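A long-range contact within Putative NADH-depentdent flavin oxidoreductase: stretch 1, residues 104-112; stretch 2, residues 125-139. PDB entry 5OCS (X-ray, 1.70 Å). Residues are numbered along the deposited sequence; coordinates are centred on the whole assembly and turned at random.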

# COMPACT_ATOMS: atom_id res chain seq x y z
N ALA D 104 -13.61 -12.25 21.61
CA ALA D 104 -12.40 -12.38 22.46
C ALA D 104 -12.63 -13.09 23.81
O ALA D 104 -11.68 -13.50 24.46
CB ALA D 104 -11.80 -11.01 22.75
N GLY D 105 -13.87 -13.19 24.23
CA GLY D 105 -14.21 -13.93 25.44
C GLY D 105 -13.55 -13.21 26.59
O GLY D 105 -13.60 -11.98 26.67
N ARG D 106 -12.90 -13.96 27.48
CA ARG D 106 -12.23 -13.35 28.61
C ARG D 106 -11.07 -12.46 28.28
O ARG D 106 -10.60 -11.77 29.17
CB ARG D 106 -11.77 -14.40 29.64
CG ARG D 106 -10.54 -15.17 29.19
CD ARG D 106 -10.40 -16.41 30.05
NE ARG D 106 -9.23 -17.21 29.70
CZ ARG D 106 -8.64 -18.08 30.53
NH1 ARG D 106 -9.06 -18.21 31.81
NH2 ARG D 106 -7.57 -18.78 30.09
N LYS D 107 -10.57 -12.49 27.05
CA LYS D 107 -9.47 -11.64 26.63
C LYS D 107 -9.93 -10.28 26.08
O LYS D 107 -9.10 -9.43 25.67
CB LYS D 107 -8.66 -12.36 25.57
CG LYS D 107 -7.84 -13.51 26.11
CD LYS D 107 -7.05 -14.07 24.93
CE LYS D 107 -5.82 -14.80 25.36
NZ LYS D 107 -4.92 -15.05 24.19
N ALA D 108 -11.24 -10.05 26.08
CA ALA D 108 -11.82 -8.78 25.66
C ALA D 108 -11.46 -7.63 26.60
O ALA D 108 -10.79 -7.83 27.63
CB ALA D 108 -13.33 -8.93 25.52
N SER D 109 -11.84 -6.42 26.19
CA SER D 109 -11.69 -5.23 27.01
C SER D 109 -10.23 -5.03 27.37
O SER D 109 -9.87 -4.83 28.55
CB SER D 109 -12.58 -5.35 28.27
OG SER D 109 -12.57 -4.14 29.00
N SER D 110 -9.35 -5.14 26.36
CA SER D 110 -7.91 -4.98 26.53
C SER D 110 -7.37 -3.81 25.68
O SER D 110 -8.04 -3.29 24.79
CB SER D 110 -7.18 -6.24 26.14
OG SER D 110 -7.58 -7.31 26.99
N GLU D 111 -6.15 -3.40 26.00
CA GLU D 111 -5.49 -2.30 25.29
C GLU D 111 -4.85 -2.84 24.03
O GLU D 111 -4.54 -4.04 23.95
CB GLU D 111 -4.40 -1.66 26.18
CG GLU D 111 -4.90 -0.99 27.44
CD GLU D 111 -5.61 0.36 27.20
OE1 GLU D 111 -5.98 0.73 26.06
OE2 GLU D 111 -5.89 1.06 28.18
N ALA D 112 -4.67 -1.97 23.05
CA ALA D 112 -3.91 -2.27 21.85
C ALA D 112 -2.42 -2.47 22.17
O ALA D 112 -1.95 -2.09 23.26
CB ALA D 112 -4.12 -1.15 20.83
N PRO D 125 -12.45 3.88 32.15
CA PRO D 125 -12.90 4.43 30.87
C PRO D 125 -12.57 3.45 29.74
O PRO D 125 -11.47 2.87 29.74
CB PRO D 125 -12.10 5.75 30.71
CG PRO D 125 -11.65 6.09 32.09
CD PRO D 125 -11.44 4.76 32.77
N ARG D 126 -13.54 3.24 28.87
CA ARG D 126 -13.43 2.32 27.71
C ARG D 126 -13.56 0.84 28.04
O ARG D 126 -13.70 0.06 27.12
CB ARG D 126 -12.14 2.57 26.88
CG ARG D 126 -11.99 4.01 26.37
CD ARG D 126 -10.61 4.28 25.74
NE ARG D 126 -9.61 4.05 26.77
CZ ARG D 126 -8.65 3.12 26.75
NH1 ARG D 126 -8.42 2.34 25.71
NH2 ARG D 126 -7.89 3.00 27.82
N GLY D 127 -13.55 0.45 29.32
CA GLY D 127 -13.56 -0.95 29.73
C GLY D 127 -14.95 -1.54 29.76
O GLY D 127 -15.94 -0.81 29.73
N TRP D 128 -15.03 -2.86 29.79
CA TRP D 128 -16.33 -3.55 29.89
C TRP D 128 -16.25 -4.92 30.47
O TRP D 128 -15.19 -5.55 30.49
CB TRP D 128 -17.04 -3.60 28.55
CG TRP D 128 -16.37 -4.44 27.46
CD1 TRP D 128 -16.52 -5.77 27.25
CD2 TRP D 128 -15.46 -3.98 26.46
NE1 TRP D 128 -15.78 -6.18 26.17
CE2 TRP D 128 -15.13 -5.09 25.66
CE3 TRP D 128 -14.93 -2.73 26.12
CZ2 TRP D 128 -14.29 -4.97 24.55
CZ3 TRP D 128 -14.07 -2.63 25.04
CH2 TRP D 128 -13.78 -3.74 24.26
N GLN D 129 -17.39 -5.40 30.98
CA GLN D 129 -17.46 -6.76 31.51
C GLN D 129 -17.31 -7.80 30.38
O GLN D 129 -18.00 -7.71 29.35
CB GLN D 129 -18.78 -7.01 32.24
CG GLN D 129 -18.81 -8.39 32.92
CD GLN D 129 -17.73 -8.50 34.01
OE1 GLN D 129 -17.79 -7.77 35.00
NE2 GLN D 129 -16.71 -9.36 33.81
N THR D 130 -16.41 -8.77 30.60
CA THR D 130 -16.10 -9.83 29.62
C THR D 130 -16.86 -11.10 29.98
O THR D 130 -17.33 -11.26 31.11
CB THR D 130 -14.58 -10.08 29.57
OG1 THR D 130 -14.12 -10.55 30.86
CG2 THR D 130 -13.86 -8.80 29.20
N PHE D 131 -16.98 -12.00 29.01
CA PHE D 131 -17.73 -13.22 29.13
C PHE D 131 -16.88 -14.40 28.68
O PHE D 131 -16.00 -14.26 27.79
CB PHE D 131 -19.02 -13.12 28.27
CG PHE D 131 -19.93 -12.02 28.74
CD1 PHE D 131 -20.73 -12.22 29.87
CD2 PHE D 131 -19.88 -10.75 28.19
CE1 PHE D 131 -21.52 -11.19 30.37
CE2 PHE D 131 -20.67 -9.72 28.67
CZ PHE D 131 -21.50 -9.93 29.77
N ALA D 132 -17.16 -15.55 29.27
CA ALA D 132 -16.35 -16.75 29.06
C ALA D 132 -17.10 -18.01 29.45
O ALA D 132 -18.17 -17.94 30.11
CB ALA D 132 -15.06 -16.64 29.88
N PRO D 133 -16.53 -19.17 29.10
CA PRO D 133 -17.23 -20.37 29.57
C PRO D 133 -17.28 -20.46 31.10
O PRO D 133 -18.27 -20.96 31.66
CB PRO D 133 -16.42 -21.51 28.98
CG PRO D 133 -15.12 -20.92 28.56
CD PRO D 133 -15.47 -19.51 28.13
N SER D 134 -16.22 -19.98 31.76
CA SER D 134 -16.12 -19.99 33.23
C SER D 134 -15.47 -18.71 33.77
O SER D 134 -14.69 -18.04 33.06
CB SER D 134 -15.27 -21.18 33.69
OG SER D 134 -15.78 -22.45 33.23
N ALA D 135 -15.73 -18.43 35.07
CA ALA D 135 -15.31 -17.19 35.77
C ALA D 135 -13.82 -17.25 36.25
O ALA D 135 -13.50 -17.12 37.45
CB ALA D 135 -16.29 -16.91 36.95
N VAL D 136 -12.92 -17.43 35.30
CA VAL D 136 -11.51 -17.65 35.56
C VAL D 136 -10.79 -16.69 34.64
O VAL D 136 -11.00 -16.71 33.44
CB VAL D 136 -11.05 -19.10 35.24
CG1 VAL D 136 -9.64 -19.33 35.78
CG2 VAL D 136 -12.02 -20.12 35.82
N PRO D 137 -9.96 -15.81 35.20
CA PRO D 137 -9.22 -14.85 34.37
C PRO D 137 -8.09 -15.50 33.62
O PRO D 137 -7.60 -16.56 34.03
CB PRO D 137 -8.71 -13.84 35.39
CG PRO D 137 -8.50 -14.70 36.61
CD PRO D 137 -9.61 -15.68 36.62
N HIS D 138 -7.70 -14.89 32.50
CA HIS D 138 -6.59 -15.39 31.69
C HIS D 138 -5.29 -15.41 32.50
O HIS D 138 -4.49 -16.33 32.36
CB HIS D 138 -6.41 -14.51 30.44
CG HIS D 138 -5.20 -14.86 29.64
ND1 HIS D 138 -4.11 -14.02 29.53
CD2 HIS D 138 -4.90 -15.97 28.92
CE1 HIS D 138 -3.20 -14.59 28.77
NE2 HIS D 138 -3.64 -15.78 28.40
N ALA D 139 -5.13 -14.38 33.34
CA ALA D 139 -3.95 -14.23 34.22
C ALA D 139 -4.41 -13.85 35.61
O ALA D 139 -5.40 -13.15 35.78
CB ALA D 139 -3.02 -13.14 33.67
O HOH W 1 -16.15 -10.88 26.35
O HOH W 2 -11.46 -11.57 32.09
O HOH W 3 -4.77 -18.90 31.81

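The two stretches bury 678 Å² between them, and Arg106 gives the largest share. Its CA-CB bond points sideways, with chi1 p. Chi2 and chi3 are both t, so the chain is extended and its end reaches the other stretch. There Arg106 NH1 donates to Val136 O at 2.9 Å, near the guanidinium plane. His138 CA lies over one guanidinium face, 3.6 Å from Arg106 CZ.

Lys107 leaves with chi1 m and then runs extended. Lys107 CE sits over the face of the His138 ring, 4.0 Å from the centroid, in a CH-pi contact.

Ser109 has chi1 t, and Ser109 OG accepts from Trp128 N at 2.9 Å. Trp128, with chi1 p and chi2 87°, lays its six-membered ring against Ser109 CA, 3.6 Å from the centroid. The short hydroxyl side chain reaches the backbone N while Ser109 CA stays close to the flat ring face. Thr130 points toward stretch 1; Thr130 CG2 meets Ala108 CB at 3.7 Å, a small, buried apolar contact.

Glu111 (chi1 and chi2 m) and Arg126 (m, t, m) both start sideways, but these rotamers bring their charged ends together in a two-pronged salt bridge. Arg126 NH1 donates to Glu111 OE1 at 2.9 Å, and Arg126 NH2 to Glu111 OE2 at 2.8 Å. Opposite charges and matched planar groups suit the pair.

Gly105 has positive phi, which favours glycine. Water 1 links Gly105 O (2.8 Å) to Phe131 N (3.0 Å).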